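Local atomic coordinates of ATP-dependent CLP protease, putative (PDB entry 2F6I), a protein that probably hydrolyses proteins to small peptides as a ClpP-type serine protease working with an ATP-driven partner, here its catalytic domain. Residues Thr101-Phe104 with Gly105-Ser109; Thr169-Val173 with Glu174-Lys178. All coordinates share one frame; numbering follows the deposited sequence.

Contact 1. Residues Thr101-Phe104 with Gly105-Ser109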
loop_
_atom_site.group_PDB
_atom_site.type_symbol
_atom_site.label_atom_id
_atom_site.label_comp_id
_atom_site.label_asym_id
_atom_site.label_seq_id
_atom_site.Cartn_x
_atom_site.Cartn_y
_atom_site.Cartn_z
ATOM N N THR C 101 27.834 -29.968 -19.996
ATOM C CA THR C 101 27.238 -29.290 -18.856
ATOM C C THR C 101 28.061 -29.391 -17.579
ATOM O O THR C 101 28.569 -30.458 -17.235
ATOM C CB THR C 101 25.838 -29.861 -18.571
ATOM O OG1 THR C 101 25.935 -31.277 -18.373
ATOM C CG2 THR C 101 24.904 -29.585 -19.735
ATOM N N ILE C 102 28.186 -28.268 -16.881
ATOM C CA ILE C 102 28.921 -28.215 -15.627
ATOM C C ILE C 102 28.045 -27.509 -14.600
ATOM O O ILE C 102 27.645 -26.358 -14.787
ATOM C CB ILE C 102 30.247 -27.447 -15.774
ATOM C CG1 ILE C 102 31.123 -28.132 -16.827
ATOM C CG2 ILE C 102 30.974 -27.406 -14.434
ATOM C CD1 ILE C 102 32.487 -27.492 -17.013
ATOM N N SER C 103 27.738 -28.206 -13.514
ATOM C CA SER C 103 26.892 -27.641 -12.480
ATOM C C SER C 103 27.675 -27.244 -11.246
ATOM O O SER C 103 28.704 -27.836 -10.927
ATOM C CB SER C 103 25.826 -28.650 -12.065
ATOM O OG SER C 103 26.417 -29.718 -11.345
ATOM N N PHE C 104 27.180 -26.222 -10.563
ATOM C CA PHE C 104 27.774 -25.764 -9.320
ATOM C C PHE C 104 26.703 -25.023 -8.536
ATOM O O PHE C 104 25.737 -24.528 -9.113
ATOM C CB PHE C 104 29.011 -24.881 -9.558
ATOM C CG PHE C 104 28.736 -23.594 -10.283
ATOM C CD1 PHE C 104 29.098 -23.446 -11.619
ATOM C CD2 PHE C 104 28.176 -22.507 -9.619
ATOM C CE1 PHE C 104 28.913 -22.232 -12.284
ATOM C CE2 PHE C 104 27.985 -21.289 -10.274
ATOM C CZ PHE C 104 28.356 -21.153 -11.609
ATOM N N GLY C 105 26.859 -24.978 -7.219
ATOM C CA GLY C 105 25.883 -24.299 -6.389
ATOM C C GLY C 105 24.663 -25.160 -6.137
ATOM O O GLY C 105 24.699 -26.087 -5.329
ATOM N N LEU C 106 23.575 -24.857 -6.833
ATOM C CA LEU C 106 22.344 -25.609 -6.670
ATOM C C LEU C 106 21.676 -25.826 -8.015
ATOM O O LEU C 106 21.546 -24.896 -8.811
ATOM C CB LEU C 106 21.389 -24.859 -5.739
ATOM C CG LEU C 106 20.114 -25.609 -5.362
ATOM C CD1 LEU C 106 20.501 -26.880 -4.645
ATOM C CD2 LEU C 106 19.236 -24.755 -4.469
ATOM N N VAL C 107 21.260 -27.062 -8.267
ATOM C CA VAL C 107 20.590 -27.403 -9.514
ATOM C C VAL C 107 19.363 -28.230 -9.176
ATOM O O VAL C 107 19.429 -29.122 -8.327
ATOM C CB VAL C 107 21.518 -28.204 -10.446
ATOM C CG1 VAL C 107 20.768 -28.606 -11.705
ATOM C CG2 VAL C 107 22.741 -27.365 -10.803
ATOM N N ALA C 108 18.245 -27.936 -9.833
ATOM C CA ALA C 108 17.007 -28.654 -9.560
ATOM C C ALA C 108 16.050 -28.740 -10.745
ATOM O O ALA C 108 16.185 -28.012 -11.731
ATOM C CB ALA C 108 16.298 -28.009 -8.379
ATOM N N SER C 109 15.079 -29.643 -10.626
ATOM C CA SER C 109 14.063 -29.864 -11.652
ATOM C C SER C 109 14.634 -29.834 -13.069
ATOM O O SER C 109 15.625 -30.509 -13.357
ATOM C CB SER C 109 12.947 -28.828 -11.509
ATOM O OG SER C 109 11.843 -29.156 -12.334
#
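Ser103 and Val107 meet across a tight local corner where strand 99-104 of the parallel sheet gives way to the short strand 106-107 of the mixed sheet. The contact is buried and close to the centre of the chain. Its main touch is aliphatic: the CB of Ser103 lies 3.6 Å from CG2 of Val107. At Val107, CG1 is anti to the backbone N (chi1 177°). This leaves CG2 as the branch beside the backbone N that meets the serine. Ser103 OG and Ser125 OG, on the neighbouring strand, share a weak hydrogen bond. The chain turns at Gly105, which has a positive phi of 80°. This step between two sheets belongs to the ClpP fold of the S14 peptidases, and helix 109-116 follows it. The Phe104 side chain points away from the segment after the corner at CB, yet Gly105 N lies at the edge of its ring, near the ring plane, with CD2 of Phe104 3.7 Å from Gly105 N. The Phe104 side chain also packs on Tyr74 and Asn76, and on Ile57 of the second subunit. Asn76 OD1 accepts a hydrogen bond from Leu106 N, which ties the far side of the corner back to strand 71-77.

Contact 2. Residues Thr169-Val173 with Glu174-Lys178; sequences TNQTV and ETIEK
Thr172 and Thr175 join through their hydroxyls at the N-terminus of helix 173-181, where Thr172 holds the N-cap position. Thr172 OG1 and Thr175 OG1 are 3.0 Å apart and hydrogen-bonded, and either could be the donor. The side chains cross at about a right angle. Thr172 OG1 sits between its own backbone N and carbonyl carbon (chi1 69°); this torsion turns the hydroxyl toward Thr175 in the first turn. One water completes the polar cluster. It accepts from Thr172 N at 2.8 Å and donates to Gln171 OE1 at 2.6 Å. It is also hydrogen-bonded to Thr175 OG1 at 2.7 Å. The water thus satisfies the Thr172 N-H and links it to both side chains. Gln171 is bent at chi2, and its NE2 makes a weak hydrogen bond to Tyr194 O. The carbonyls at the start of the helix are used in regular fashion. Thr172 O receives Ile176 N at 3.0 Å, with a nearly straight N-H angle of 172°. Val173 O receives Glu177 N at 3.0 Å. Before the cap, Thr169 OG1 is bonded to Leu165 O and takes a weak bond from Gln171 N. Glu177 OE2 forms a salt bridge with Lys152 NZ of the third subunit. Ile176 is buried and packs on Tyr162 and Leu165 of helix 151-169. Its CD1 comes within 3.5 Å of Gln171 CB.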
loop_
_atom_site.group_PDB
_atom_site.type_symbol
_atom_site.label_atom_id
_atom_site.label_comp_id
_atom_site.label_asym_id
_atom_site.label_seq_id
_atom_site.Cartn_x
_atom_site.Cartn_y
_atom_site.Cartn_z
ATOM N N THR C 169 19.603 -40.938 -17.051
ATOM C CA THR C 169 20.303 -41.500 -15.900
ATOM C C THR C 169 20.212 -43.017 -15.781
ATOM O O THR C 169 20.884 -43.616 -14.937
ATOM C CB THR C 169 19.765 -40.886 -14.592
ATOM O OG1 THR C 169 18.364 -41.163 -14.478
ATOM C CG2 THR C 169 19.979 -39.382 -14.584
ATOM N N ASN C 170 19.380 -43.628 -16.618
ATOM C CA ASN C 170 19.186 -45.077 -16.611
ATOM C C ASN C 170 18.348 -45.532 -15.421
ATOM O O ASN C 170 18.133 -46.728 -15.224
ATOM C CB ASN C 170 20.534 -45.803 -16.602
ATOM C CG ASN C 170 21.346 -45.530 -17.852
ATOM O OD1 ASN C 170 20.908 -45.827 -18.966
ATOM N ND2 ASN C 170 22.536 -44.958 -17.675
ATOM N N GLN C 171 17.885 -44.573 -14.626
ATOM C CA GLN C 171 17.045 -44.887 -13.480
ATOM C C GLN C 171 15.655 -45.120 -14.035
ATOM O O GLN C 171 15.342 -44.670 -15.136
ATOM C CB GLN C 171 17.005 -43.721 -12.495
ATOM C CG GLN C 171 18.342 -43.386 -11.872
ATOM C CD GLN C 171 18.913 -44.539 -11.083
ATOM O OE1 GLN C 171 18.246 -45.099 -10.212
ATOM N NE2 GLN C 171 20.155 -44.904 -11.379
ATOM N N THR C 172 14.825 -45.829 -13.285
ATOM C CA THR C 172 13.467 -46.095 -13.733
ATOM C C THR C 172 12.578 -44.911 -13.383
ATOM O O THR C 172 12.868 -44.172 -12.434
ATOM C CB THR C 172 12.890 -47.351 -13.057
ATOM O OG1 THR C 172 12.672 -47.098 -11.664
ATOM C CG2 THR C 172 13.863 -48.497 -13.171
ATOM N N VAL C 173 11.508 -44.726 -14.148
ATOM C CA VAL C 173 10.583 -43.632 -13.901
ATOM C C VAL C 173 10.040 -43.703 -12.471
ATOM O O VAL C 173 9.776 -42.674 -11.845
ATOM C CB VAL C 173 9.408 -43.671 -14.901
ATOM C CG1 VAL C 173 8.467 -42.503 -14.658
ATOM C CG2 VAL C 173 9.940 -43.628 -16.322
ATOM N N GLU C 174 9.878 -44.919 -11.955
ATOM C CA GLU C 174 9.370 -45.113 -10.599
ATOM C C GLU C 174 10.340 -44.524 -9.582
ATOM O O GLU C 174 9.938 -43.782 -8.683
ATOM C CB GLU C 174 9.173 -46.604 -10.305
ATOM C CG GLU C 174 8.051 -47.258 -11.095
ATOM C CD GLU C 174 8.248 -47.141 -12.593
ATOM O OE1 GLU C 174 9.295 -47.602 -13.098
ATOM O OE2 GLU C 174 7.353 -46.586 -13.265
ATOM N N THR C 175 11.616 -44.863 -9.728
ATOM C CA THR C 175 12.645 -44.365 -8.824
ATOM C C THR C 175 12.696 -42.841 -8.870
ATOM O O THR C 175 12.726 -42.183 -7.830
ATOM C CB THR C 175 14.032 -44.924 -9.197
ATOM O OG1 THR C 175 14.029 -46.348 -9.046
ATOM C CG2 THR C 175 15.110 -44.325 -8.305
ATOM N N ILE C 176 12.702 -42.290 -10.082
ATOM C CA ILE C 176 12.755 -40.844 -10.274
ATOM C C ILE C 176 11.610 -40.161 -9.537
ATOM O O ILE C 176 11.827 -39.244 -8.745
ATOM C CB ILE C 176 12.652 -40.459 -11.770
ATOM C CG1 ILE C 176 13.766 -41.139 -12.572
ATOM C CG2 ILE C 176 12.728 -38.943 -11.922
ATOM C CD1 ILE C 176 15.166 -40.757 -12.144
ATOM N N GLU C 177 10.391 -40.614 -9.802
ATOM C CA GLU C 177 9.219 -40.031 -9.169
ATOM C C GLU C 177 9.261 -40.139 -7.648
ATOM O O GLU C 177 9.014 -39.158 -6.945
ATOM C CB GLU C 177 7.953 -40.686 -9.716
ATOM C CG GLU C 177 6.680 -40.212 -9.053
ATOM C CD GLU C 177 5.470 -40.395 -9.939
ATOM O OE1 GLU C 177 5.381 -41.444 -10.616
ATOM O OE2 GLU C 177 4.606 -39.494 -9.953
ATOM N N LYS C 178 9.571 -41.325 -7.137
ATOM C CA LYS C 178 9.644 -41.519 -5.695
ATOM C C LYS C 178 10.650 -40.538 -5.098
ATOM O O LYS C 178 10.368 -39.882 -4.096
ATOM C CB LYS C 178 10.052 -42.957 -5.371
HETATM O O HOH W 1 16.096 -46.435 -10.836
#

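Contact 1 and contact 2 do not touch. Their centres are 19 Å apart, and their nearest atoms about 9 Å apart. The chain completes 101-109 before it reaches 169-178. The two differ in setting: contact 1 is in the buried core, and contact 2 is a partly buried helix start whose centre is about 18 Å from the centre of the chain. His134, the predicted active-site residue, lies between them along the chain. The side chain of Leu106 is about 7 Å from that of His134, and the side chain of Ile176 about 9 Å. Ser109 packs on Gln135 and Ile176 on Ile133, the two neighbours of this histidine. Each contact also meets a different neighbouring subunit.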